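Local coordinates for TfuA domain-containing protein (Methanosarcina acetivorans, PDB 6XP8), which takes part in peptide backbone thioamidation, probably working together with a YcaO enzyme to install thioamides, at residues D110-S115 / P127-R132; I44-G49 / A76-L81; K136-T141 / K185-F190. All blocks are in the same frame, centred on the assembly; numbering follows the deposited sequence.

Contact 1 (D110-S115 / P127-R132)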
ATOM      1  N   ASP A 110       2.145  -4.785   9.120  1.00 15.92           N
ATOM      2  CA  ASP A 110       2.262  -6.099   8.468  1.00 16.13           C
ATOM      3  C   ASP A 110       1.262  -6.285   7.317  1.00 15.69           C
ATOM      4  O   ASP A 110       1.508  -7.067   6.392  1.00 15.98           O
ATOM      5  CB  ASP A 110       2.130  -7.245   9.473  1.00 17.07           C
ATOM      6  CG  ASP A 110       2.438  -8.602   8.845  1.00 18.33           C
ATOM      7  OD1 ASP A 110       3.578  -8.793   8.377  1.00 19.32           O
ATOM      8  OD2 ASP A 110       1.534  -9.458   8.810  1.00 19.11           O
ATOM      9  N   GLU A 111       0.148  -5.557   7.373  1.00 15.40           N
ATOM     10  CA  GLU A 111      -0.887  -5.625   6.338  1.00 15.15           C
ATOM     11  C   GLU A 111      -0.422  -5.104   4.976  1.00 15.09           C
ATOM     12  O   GLU A 111      -0.921  -5.544   3.933  1.00 14.89           O
ATOM     13  CB  GLU A 111      -2.151  -4.876   6.785  1.00 15.41           C
ATOM     14  CG  GLU A 111      -2.896  -5.551   7.936  1.00 16.10           C
ATOM     15  CD  GLU A 111      -3.538  -6.879   7.557  1.00 16.57           C
ATOM     16  OE1 GLU A 111      -3.932  -7.061   6.376  1.00 16.56           O
ATOM     17  OE2 GLU A 111      -3.670  -7.743   8.458  1.00 16.99           O
ATOM     18  N   VAL A 112       0.538  -4.180   4.999  1.00 14.50           N
ATOM     19  CA  VAL A 112       0.983  -3.485   3.780  1.00 14.58           C
ATOM     20  C   VAL A 112       2.467  -3.659   3.425  1.00 14.43           C
ATOM     21  O   VAL A 112       2.864  -3.344   2.303  1.00 14.63           O
ATOM     22  CB  VAL A 112       0.620  -1.979   3.811  1.00 14.07           C
ATOM     23  CG1 VAL A 112      -0.869  -1.780   3.575  1.00 13.83           C
ATOM     24  CG2 VAL A 112       1.046  -1.320   5.119  1.00 13.93           C
ATOM     25  N   ALA A 113       3.280  -4.149   4.366  1.00 14.88           N
ATOM     26  CA  ALA A 113       4.726  -4.315   4.139  1.00 15.16           C
ATOM     27  C   ALA A 113       5.032  -5.202   2.921  1.00 15.64           C
ATOM     28  O   ALA A 113       4.400  -6.250   2.734  1.00 15.66           O
ATOM     29  CB  ALA A 113       5.398  -4.884   5.378  1.00 15.17           C
ATOM     30  N   VAL A 114       5.974  -4.747   2.094  1.00 16.16           N
ATOM     31  CA  VAL A 114       6.486  -5.506   0.937  1.00 16.83           C
ATOM     32  C   VAL A 114       8.005  -5.424   0.842  1.00 17.10           C
ATOM     33  O   VAL A 114       8.605  -4.380   1.129  1.00 17.26           O
ATOM     34  CB  VAL A 114       5.886  -5.062  -0.434  1.00 17.18           C
ATOM     35  CG1 VAL A 114       4.481  -5.595  -0.608  1.00 17.82           C
ATOM     36  CG2 VAL A 114       5.910  -3.548  -0.620  1.00 17.63           C
ATOM     37  N   SER A 115       8.625  -6.533   0.445  1.00 17.26           N
ATOM     38  CA  SER A 115      10.031  -6.496   0.062  1.00 17.96           C
ATOM     39  C   SER A 115      10.125  -5.868  -1.331  1.00 18.22           C
ATOM     40  O   SER A 115       9.230  -6.042  -2.168  1.00 17.39           O
ATOM     41  CB  SER A 115      10.663  -7.888   0.098  1.00 18.52           C
ATOM     42  OG  SER A 115      10.168  -8.691  -0.952  1.00 19.39           O
ATOM     43  N   PRO A 127       1.738  -7.674  -0.906  1.00 17.13           N
ATOM     44  CA  PRO A 127       1.198  -7.201   0.369  1.00 16.89           C
ATOM     45  C   PRO A 127      -0.005  -8.027   0.801  1.00 16.91           C
ATOM     46  O   PRO A 127      -0.786  -8.480  -0.047  1.00 16.59           O
ATOM     47  CB  PRO A 127       0.778  -5.765   0.062  1.00 17.43           C
ATOM     48  CG  PRO A 127       0.465  -5.774  -1.394  1.00 17.60           C
ATOM     49  CD  PRO A 127       1.396  -6.762  -2.020  1.00 17.18           C
ATOM     50  N   LEU A 128      -0.129  -8.226   2.109  1.00 16.02           N
ATOM     51  CA  LEU A 128      -1.236  -8.975   2.687  1.00 15.98           C
ATOM     52  C   LEU A 128      -2.615  -8.445   2.280  1.00 15.89           C
ATOM     53  O   LEU A 128      -3.512  -9.244   2.027  1.00 16.16           O
ATOM     54  CB  LEU A 128      -1.103  -9.052   4.214  1.00 15.80           C
ATOM     55  CG  LEU A 128      -2.045  -9.956   5.021  1.00 15.92           C
ATOM     56  CD1 LEU A 128      -2.059 -11.394   4.509  1.00 15.76           C
ATOM     57  CD2 LEU A 128      -1.617  -9.919   6.478  1.00 15.98           C
ATOM     58  N   VAL A 129      -2.777  -7.116   2.204  1.00 15.62           N
ATOM     59  CA  VAL A 129      -4.047  -6.524   1.731  1.00 15.94           C
ATOM     60  C   VAL A 129      -4.472  -6.991   0.331  1.00 15.76           C
ATOM     61  O   VAL A 129      -5.653  -7.267   0.119  1.00 15.32           O
ATOM     62  CB  VAL A 129      -4.116  -4.972   1.841  1.00 15.93           C
ATOM     63  CG1 VAL A 129      -4.196  -4.544   3.303  1.00 16.40           C
ATOM     64  CG2 VAL A 129      -2.962  -4.294   1.119  1.00 16.17           C
ATOM     65  N   ASN A 130      -3.507  -7.084  -0.593  1.00 15.91           N
ATOM     66  CA  ASN A 130      -3.735  -7.632  -1.944  1.00 15.84           C
ATOM     67  C   ASN A 130      -4.111  -9.117  -1.882  1.00 16.14           C
ATOM     68  O   ASN A 130      -4.985  -9.558  -2.629  1.00 16.10           O
ATOM     69  CB  ASN A 130      -2.503  -7.449  -2.850  1.00 16.17           C
ATOM     70  CG  ASN A 130      -2.361  -6.035  -3.418  1.00 16.13           C
ATOM     71  OD1 ASN A 130      -2.974  -5.077  -2.946  1.00 16.35           O
ATOM     72  ND2 ASN A 130      -1.496  -5.901  -4.418  1.00 16.20           N
ATOM     73  N   ILE A 131      -3.455  -9.873  -0.995  1.00 15.66           N
ATOM     74  CA  ILE A 131      -3.752 -11.306  -0.796  1.00 15.68           C
ATOM     75  C   ILE A 131      -5.189 -11.478  -0.288  1.00 15.73           C
ATOM     76  O   ILE A 131      -5.941 -12.309  -0.814  1.00 15.65           O
ATOM     77  CB  ILE A 131      -2.713 -12.005   0.129  1.00 15.34           C
ATOM     78  CG1 ILE A 131      -1.334 -12.043  -0.545  1.00 15.61           C
ATOM     79  CG2 ILE A 131      -3.155 -13.420   0.508  1.00 15.60           C
ATOM     80  CD1 ILE A 131      -0.164 -12.266   0.402  1.00 15.55           C
ATOM     81  N   ARG A 132      -5.570 -10.662   0.700  1.00 16.41           N
ATOM     82  CA  ARG A 132      -6.931 -10.652   1.255  1.00 17.31           C
ATOM     83  C   ARG A 132      -7.987 -10.470   0.159  1.00 17.95           C
ATOM     84  O   ARG A 132      -8.918 -11.272   0.040  1.00 17.67           O
ATOM     85  CB  ARG A 132      -7.084  -9.547   2.315  1.00 17.45           C
ATOM     86  CG  ARG A 132      -6.345  -9.799   3.624  1.00 18.03           C
ATOM     87  CD  ARG A 132      -6.685  -8.725   4.651  1.00 18.57           C
ATOM     88  NE  ARG A 132      -5.975  -8.899   5.924  1.00 18.83           N
ATOM     89  CZ  ARG A 132      -6.331  -9.736   6.901  1.00 19.35           C
ATOM     90  NH1 ARG A 132      -7.395 -10.533   6.777  1.00 19.56           N
ATOM     91  NH2 ARG A 132      -5.605  -9.786   8.015  1.00 18.96           N
TER
HETATM   92  O   HOH W   1       2.135  -7.492   3.808  1.00 16.40           O
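With CG anti to its carbonyl carbon (chi1 -69°), Glu111 leaves a 3-10 turn and bends at chi2, while Arg132 runs extended from CG to NE. The two side chains therefore cross at about a right angle and meet at their charged ends. Arg132 grips the carboxylate side-on: NE donates to Glu111 OE1 at 2.8 Å and NH2 donates to Glu111 OE2, also at 2.8 Å. Each oxygen uses its syn lone pair and lies near the guanidinium plane, and the two flat groups are only 29° apart, so this salt bridge fixes the rotation of both ends. Leu128 crosses the Glu111 side chain obliquely, its CD2 3.6 Å from Glu111 OE2. The backbone of Glu111 makes a second grip, its O accepting from Val129 N at 3.0 Å in the carbonyl plane. Leu128 N instead donates to a water, which in turn donates to Asp110 O and Ala113 O. Farther along, Val114 CG1 lies against Pro127 CD at 3.6 Å. At the start of the segment the Asp110 carboxylate forms a salt bridge with Arg164. Pro127 is the N-cap of helix 128-140, a helix start whose Val129 and Leu128 amides are met by the loop leading into it, directly and through water.

Contact 2 (I44-G49 / A76-L81)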
ATOM      1  N   ILE A  44       1.718  17.446  -0.058  1.00 16.07           N
ATOM      2  CA  ILE A  44       2.504  16.209   0.039  1.00 15.87           C
ATOM      3  C   ILE A  44       1.549  15.018  -0.072  1.00 15.38           C
ATOM      4  O   ILE A  44       0.564  14.939   0.657  1.00 15.49           O
ATOM      5  CB  ILE A  44       3.294  16.110   1.373  1.00 15.96           C
ATOM      6  CG1 ILE A  44       4.303  17.266   1.502  1.00 16.44           C
ATOM      7  CG2 ILE A  44       4.010  14.757   1.486  1.00 16.19           C
ATOM      8  CD1 ILE A  44       4.820  17.504   2.912  1.00 16.66           C
ATOM      9  N   GLY A  45       1.858  14.099  -0.982  1.00 14.84           N
ATOM     10  CA  GLY A  45       1.195  12.799  -1.031  1.00 14.57           C
ATOM     11  C   GLY A  45       2.126  11.736  -0.481  1.00 13.98           C
ATOM     12  O   GLY A  45       3.227  11.539  -1.001  1.00 14.29           O
ATOM     13  N   ILE A  46       1.697  11.079   0.592  1.00 13.45           N
ATOM     14  CA  ILE A  46       2.442   9.942   1.133  1.00 13.39           C
ATOM     15  C   ILE A  46       1.708   8.683   0.693  1.00 13.10           C
ATOM     16  O   ILE A  46       0.572   8.451   1.105  1.00 13.13           O
ATOM     17  CB  ILE A  46       2.589   9.983   2.678  1.00 13.83           C
ATOM     18  CG1 ILE A  46       3.279  11.285   3.140  1.00 14.23           C
ATOM     19  CG2 ILE A  46       3.357   8.753   3.158  1.00 13.81           C
ATOM     20  CD1 ILE A  46       3.238  11.517   4.642  1.00 14.36           C
ATOM     21  N   ILE A  47       2.350   7.898  -0.173  1.00 12.70           N
ATOM     22  CA  ILE A  47       1.838   6.579  -0.554  1.00 12.93           C
ATOM     23  C   ILE A  47       2.699   5.531   0.161  1.00 12.64           C
ATOM     24  O   ILE A  47       2.246   4.894   1.117  1.00 12.33           O
ATOM     25  CB  ILE A  47       1.776   6.372  -2.094  1.00 13.11           C
ATOM     26  CG1 ILE A  47       0.860   7.436  -2.738  1.00 13.30           C
ATOM     27  CG2 ILE A  47       1.302   4.955  -2.433  1.00 13.13           C
ATOM     28  CD1 ILE A  47       0.819   7.464  -4.258  1.00 13.11           C
ATOM     29  N   ASP A  48       3.951   5.412  -0.278  1.00 12.87           N
ATOM     30  CA  ASP A  48       4.882   4.413   0.235  1.00 13.18           C
ATOM     31  C   ASP A  48       5.911   5.034   1.161  1.00 13.36           C
ATOM     32  O   ASP A  48       6.276   6.205   1.010  1.00 12.95           O
ATOM     33  CB  ASP A  48       5.566   3.683  -0.926  1.00 13.26           C
ATOM     34  CG  ASP A  48       4.570   3.003  -1.850  1.00 13.44           C
ATOM     35  OD1 ASP A  48       3.674   2.306  -1.336  1.00 13.23           O
ATOM     36  OD2 ASP A  48       4.683   3.170  -3.086  1.00 13.71           O
ATOM     37  N   GLY A  49       6.357   4.233   2.122  1.00 13.75           N
ATOM     38  CA  GLY A  49       7.380   4.638   3.068  1.00 14.38           C
ATOM     39  C   GLY A  49       8.011   3.441   3.736  1.00 15.18           C
ATOM     40  O   GLY A  49       7.399   2.361   3.822  1.00 15.33           O
ATOM     41  N   ALA A  76      -3.008   3.858   0.600  1.00 13.06           N
ATOM     42  CA  ALA A  76      -2.400   2.624   0.045  1.00 13.09           C
ATOM     43  C   ALA A  76      -1.489   1.836   0.995  1.00 13.28           C
ATOM     44  O   ALA A  76      -1.708   0.640   1.223  1.00 13.52           O
ATOM     45  CB  ALA A  76      -1.706   2.881  -1.295  1.00 13.41           C
ATOM     46  N   SER A  77      -0.477   2.507   1.538  1.00 13.14           N
ATOM     47  CA  SER A  77       0.585   1.831   2.272  1.00 13.31           C
ATOM     48  C   SER A  77       0.928   2.600   3.549  1.00 13.16           C
ATOM     49  O   SER A  77       0.067   2.728   4.422  1.00 13.10           O
ATOM     50  CB  SER A  77       1.797   1.647   1.355  1.00 13.48           C
ATOM     51  OG  SER A  77       2.648   0.617   1.831  1.00 13.93           O
ATOM     52  N   MET A  78       2.161   3.108   3.667  1.00 13.18           N
ATOM     53  CA  MET A  78       2.524   3.964   4.809  1.00 13.33           C
ATOM     54  C   MET A  78       1.577   5.164   4.942  1.00 13.02           C
ATOM     55  O   MET A  78       1.237   5.572   6.057  1.00 12.64           O
ATOM     56  CB  MET A  78       3.999   4.409   4.758  1.00 13.64           C
ATOM     57  CG  MET A  78       4.422   5.362   5.880  1.00 14.22           C
ATOM     58  SD  MET A  78       4.166   4.719   7.553  1.00 15.00           S
ATOM     59  CE  MET A  78       5.779   4.038   7.928  1.00 14.61           C
ATOM     60  N   GLY A  79       1.128   5.705   3.810  1.00 12.98           N
ATOM     61  CA  GLY A  79       0.177   6.817   3.826  1.00 13.18           C
ATOM     62  C   GLY A  79      -1.163   6.449   4.443  1.00 13.24           C
ATOM     63  O   GLY A  79      -1.789   7.269   5.117  1.00 13.15           O
ATOM     64  N   ALA A  80      -1.605   5.216   4.209  1.00 13.22           N
ATOM     65  CA  ALA A  80      -2.859   4.715   4.790  1.00 13.45           C
ATOM     66  C   ALA A  80      -2.755   4.559   6.307  1.00 13.74           C
ATOM     67  O   ALA A  80      -3.659   4.967   7.037  1.00 14.07           O
ATOM     68  CB  ALA A  80      -3.254   3.400   4.143  1.00 13.28           C
ATOM     69  N   LEU A  81      -1.642   3.982   6.762  1.00 13.85           N
ATOM     70  CA  LEU A  81      -1.371   3.795   8.181  1.00 13.94           C
ATOM     71  C   LEU A  81      -1.289   5.137   8.913  1.00 13.87           C
ATOM     72  O   LEU A  81      -1.978   5.340   9.915  1.00 14.23           O
ATOM     73  CB  LEU A  81      -0.089   2.967   8.384  1.00 14.47           C
ATOM     74  CG  LEU A  81       0.311   2.598   9.821  1.00 14.54           C
ATOM     75  CD1 LEU A  81      -0.737   1.718  10.487  1.00 15.13           C
ATOM     76  CD2 LEU A  81       1.668   1.908   9.814  1.00 14.93           C
TER
HETATM   77  O   HOH W   2       5.039   1.660   2.161  1.00 18.10           O
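The tight part of this contact centres on backbone atoms, with Ile46 CG2 lying over Gly79 CA. Gly79, in the first turn of helix 78-86, presses against the end of strand 43-46: its N donates to Ile47 O at 3.0 Å along a nearly straight line (171°), although the donor stands above the carbonyl plane. Its CA makes a CA-H...O contact with Ile46 O at 3.2 Å. A side chain would not fit here, since a CB on Gly79 would collide with that same oxygen. Gly49 is similarly close to Met78, whose CB lies 3.5 Å from Gly49 N, and a CB on Gly49 would run into Met78 CG. Ala76, at a positive phi of 73°, turns the chain into the helix and sets its CB 3.8 Å from Ile47 CG2.

The other side is looser and polar. Ser77 OG, anti to its backbone N, is hydrogen-bonded to a water at 2.6 Å, and Gly49 N donates to the same water at 2.9 Å, so the two segments are bridged here by solvent. Asp48 OD1 approaches Ser77 CB to 3.3 Å, but its hydrogen bond goes to Ser10; OD2 is held by Thr7 and the amide of Asn9. Ser77 OG is also bonded to Lys199 NZ. A buried carboxylate, a lysine-bound hydroxyl and a helix start thus gather at the C-terminal ends of parallel strands. The positive lysine would be expected to polarise the Ser77 hydroxyl, and the hydrogen bonds gripping Asp48 are likely to favour its ionised form.

Contact 3 (K136-T141 / K185-F190)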
ATOM      1  N   LYS A 136     -10.443 -13.300  -1.704  1.00 21.58           N
ATOM      2  CA  LYS A 136     -11.884 -13.019  -1.733  1.00 23.35           C
ATOM      3  C   LYS A 136     -12.472 -13.140  -3.137  1.00 22.82           C
ATOM      4  O   LYS A 136     -13.511 -13.779  -3.314  1.00 22.94           O
ATOM      5  CB  LYS A 136     -12.204 -11.655  -1.118  1.00 24.66           C
ATOM      6  CG  LYS A 136     -12.387 -11.722   0.386  1.00 26.96           C
ATOM      7  CD  LYS A 136     -12.367 -10.348   1.036  1.00 28.52           C
ATOM      8  CE  LYS A 136     -12.493 -10.477   2.547  1.00 28.90           C
ATOM      9  NZ  LYS A 136     -12.644  -9.156   3.214  1.00 30.29           N
ATOM     10  N   ALA A 137     -11.792 -12.550  -4.121  1.00 22.45           N
ATOM     11  CA  ALA A 137     -12.188 -12.637  -5.533  1.00 22.94           C
ATOM     12  C   ALA A 137     -12.137 -14.078  -6.059  1.00 23.45           C
ATOM     13  O   ALA A 137     -13.030 -14.502  -6.795  1.00 23.58           O
ATOM     14  CB  ALA A 137     -11.325 -11.725  -6.391  1.00 23.06           C
ATOM     15  N   ALA A 138     -11.107 -14.826  -5.658  1.00 24.04           N
ATOM     16  CA  ALA A 138     -10.974 -16.251  -5.995  1.00 24.69           C
ATOM     17  C   ALA A 138     -12.127 -17.095  -5.449  1.00 25.74           C
ATOM     18  O   ALA A 138     -12.634 -17.979  -6.153  1.00 26.37           O
ATOM     19  CB  ALA A 138      -9.643 -16.791  -5.500  1.00 24.79           C
ATOM     20  N   LEU A 139     -12.528 -16.809  -4.206  1.00 26.58           N
ATOM     21  CA  LEU A 139     -13.695 -17.431  -3.568  1.00 28.13           C
ATOM     22  C   LEU A 139     -14.986 -17.138  -4.342  1.00 29.23           C
ATOM     23  O   LEU A 139     -15.836 -18.021  -4.490  1.00 29.59           O
ATOM     24  CB  LEU A 139     -13.817 -16.967  -2.106  1.00 28.27           C
ATOM     25  CG  LEU A 139     -14.956 -17.466  -1.205  1.00 28.81           C
ATOM     26  CD1 LEU A 139     -14.797 -18.929  -0.815  1.00 29.46           C
ATOM     27  CD2 LEU A 139     -15.058 -16.598   0.039  1.00 29.15           C
ATOM     28  N   ASP A 140     -15.110 -15.903  -4.829  1.00 29.97           N
ATOM     29  CA  ASP A 140     -16.261 -15.470  -5.635  1.00 30.81           C
ATOM     30  C   ASP A 140     -16.329 -16.151  -7.006  1.00 31.68           C
ATOM     31  O   ASP A 140     -17.421 -16.425  -7.514  1.00 32.58           O
ATOM     32  CB  ASP A 140     -16.256 -13.942  -5.800  1.00 31.09           C
ATOM     33  CG  ASP A 140     -16.450 -13.198  -4.480  1.00 31.07           C
ATOM     34  OD1 ASP A 140     -16.934 -13.793  -3.490  1.00 31.32           O
ATOM     35  OD2 ASP A 140     -16.112 -11.997  -4.436  1.00 31.42           O
ATOM     36  N   THR A 141     -15.163 -16.422  -7.591  1.00 32.37           N
ATOM     37  CA  THR A 141     -15.050 -17.104  -8.889  1.00 32.60           C
ATOM     38  C   THR A 141     -15.207 -18.634  -8.728  1.00 33.03           C
ATOM     39  O   THR A 141     -15.276 -19.373  -9.721  1.00 33.89           O
ATOM     40  CB  THR A 141     -13.723 -16.734  -9.601  1.00 32.75           C
ATOM     41  OG1 THR A 141     -13.421 -15.352  -9.368  1.00 33.71           O
ATOM     42  CG2 THR A 141     -13.807 -16.965 -11.114  1.00 33.10           C
ATOM     43  N   LYS A 185      -3.107 -24.819  -8.811  1.00 23.88           N
ATOM     44  CA  LYS A 185      -2.606 -24.331 -10.106  1.00 24.72           C
ATOM     45  C   LYS A 185      -3.585 -23.377 -10.785  1.00 24.13           C
ATOM     46  O   LYS A 185      -3.175 -22.351 -11.332  1.00 24.09           O
ATOM     47  CB  LYS A 185      -2.267 -25.502 -11.039  1.00 26.23           C
ATOM     48  CG  LYS A 185      -0.970 -26.211 -10.679  1.00 28.75           C
ATOM     49  CD  LYS A 185      -0.757 -27.465 -11.513  1.00 30.15           C
ATOM     50  CE  LYS A 185       0.305 -28.375 -10.909  1.00 31.69           C
ATOM     51  NZ  LYS A 185       1.672 -27.771 -10.875  1.00 33.61           N
ATOM     52  N   GLN A 186      -4.875 -23.716 -10.721  1.00 23.43           N
ATOM     53  CA  GLN A 186      -5.948 -22.860 -11.230  1.00 23.26           C
ATOM     54  C   GLN A 186      -6.032 -21.560 -10.434  1.00 22.40           C
ATOM     55  O   GLN A 186      -6.225 -20.488 -11.012  1.00 22.48           O
ATOM     56  CB  GLN A 186      -7.297 -23.595 -11.221  1.00 25.00           C
ATOM     57  CG  GLN A 186      -7.357 -24.831 -12.114  1.00 26.80           C
ATOM     58  CD  GLN A 186      -7.153 -24.523 -13.590  1.00 28.24           C
ATOM     59  OE1 GLN A 186      -7.825 -23.659 -14.162  1.00 28.85           O
ATOM     60  NE2 GLN A 186      -6.221 -25.238 -14.217  1.00 29.05           N
ATOM     61  N   LEU A 187      -5.853 -21.663  -9.116  1.00 20.68           N
ATOM     62  CA  LEU A 187      -5.824 -20.489  -8.239  1.00 20.15           C
ATOM     63  C   LEU A 187      -4.642 -19.562  -8.547  1.00 20.07           C
ATOM     64  O   LEU A 187      -4.813 -18.338  -8.601  1.00 19.77           O
ATOM     65  CB  LEU A 187      -5.820 -20.915  -6.765  1.00 19.55           C
ATOM     66  CG  LEU A 187      -5.669 -19.828  -5.693  1.00 19.44           C
ATOM     67  CD1 LEU A 187      -6.831 -18.847  -5.711  1.00 19.53           C
ATOM     68  CD2 LEU A 187      -5.535 -20.485  -4.336  1.00 19.18           C
ATOM     69  N   LEU A 188      -3.462 -20.147  -8.746  1.00 20.57           N
ATOM     70  CA  LEU A 188      -2.257 -19.384  -9.096  1.00 20.99           C
ATOM     71  C   LEU A 188      -2.404 -18.584 -10.399  1.00 21.83           C
ATOM     72  O   LEU A 188      -2.002 -17.417 -10.456  1.00 21.44           O
ATOM     73  CB  LEU A 188      -1.019 -20.290  -9.138  1.00 20.36           C
ATOM     74  CG  LEU A 188       0.346 -19.661  -9.468  1.00 20.23           C
ATOM     75  CD1 LEU A 188       0.685 -18.476  -8.568  1.00 20.40           C
ATOM     76  CD2 LEU A 188       1.434 -20.715  -9.396  1.00 20.34           C
ATOM     77  N   ASP A 189      -2.980 -19.211 -11.426  1.00 22.99           N
ATOM     78  CA  ASP A 189      -3.284 -18.535 -12.693  1.00 24.09           C
ATOM     79  C   ASP A 189      -4.192 -17.325 -12.478  1.00 23.56           C
ATOM     80  O   ASP A 189      -3.934 -16.250 -13.032  1.00 24.14           O
ATOM     81  CB  ASP A 189      -3.914 -19.508 -13.697  1.00 25.76           C
ATOM     82  CG  ASP A 189      -2.912 -20.499 -14.274  1.00 28.24           C
ATOM     83  OD1 ASP A 189      -1.695 -20.195 -14.331  1.00 29.94           O
ATOM     84  OD2 ASP A 189      -3.349 -21.595 -14.685  1.00 29.33           O
ATOM     85  N   PHE A 190      -5.229 -17.500 -11.655  1.00 22.30           N
ATOM     86  CA  PHE A 190      -6.139 -16.411 -11.295  1.00 22.20           C
ATOM     87  C   PHE A 190      -5.416 -15.273 -10.583  1.00 21.87           C
ATOM     88  O   PHE A 190      -5.641 -14.107 -10.909  1.00 21.84           O
ATOM     89  CB  PHE A 190      -7.308 -16.909 -10.431  1.00 22.23           C
ATOM     90  CG  PHE A 190      -8.239 -15.813  -9.978  1.00 22.69           C
ATOM     91  CD1 PHE A 190      -9.250 -15.340 -10.824  1.00 22.94           C
ATOM     92  CD2 PHE A 190      -8.105 -15.238  -8.710  1.00 22.46           C
ATOM     93  CE1 PHE A 190     -10.102 -14.326 -10.414  1.00 23.26           C
ATOM     94  CE2 PHE A 190      -8.957 -14.217  -8.296  1.00 22.75           C
ATOM     95  CZ  PHE A 190      -9.962 -13.765  -9.148  1.00 22.89           C
TER
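The helical segments 136-140 and 185-190 cross steeply, 121° between their N-to-C directions and their axes 10.7 Å apart at closest approach, with Ala138 and Leu187 the nearest pair of CA atoms. Phe190, its CG anti to the backbone N (chi1 177°), reaches across this gap. Ala137 CB meets the ring at its edge and in its plane, 3.7 Å from Phe190 CZ, while CE2 comes to 3.5 Å from Ala138 N. Thr141 meets the ring tip to tip, OG1 lying 3.6 Å from Phe190 CE1. That hydroxyl is held within its own segment, donating to Ala137 O at 2.7 Å, an oxygen that also accepts from Thr141 N. Beside the ring, Ala138 CB and Leu187 CD1 touch at 3.5 Å, tighter than usual for two carbons; small alanines on one helix receive the larger side chains of the other. An alanine in place of Phe190 removes the ring and would probably lose most of the packing between these segments, leaving chiefly the Ala138–Leu187 touch. Leu187 also packs on Leu152 and Thr170, and Phe190 on Leu143, so the contact is flanked by helices 146-157 and 166-175, which come between its two helices along the chain.

Overall arrangement
Contact 2, contact 1 and contact 3 follow one another along the chain without overlap. Contact 2 lies in the parallel sheet region, whose strand order 2-1-3-4-5 is that of flavodoxin-like folds, joining strand 43-46 to helix 78-86. Contact 1, its centre about 14 Å away, touches it directly through Val112, which packs on Ala76 and Ser77; Lys199 of helix 198-215 bonds to both contacts. Contact 3 shares helix 128-140 with contact 1, about 17 Å centre to centre, but its centre is about 28 Å from that of contact 2, the nearest atoms about 15 Å apart. Contact 1 thus stands at the junction between the sheet region and the helices that carry contact 3.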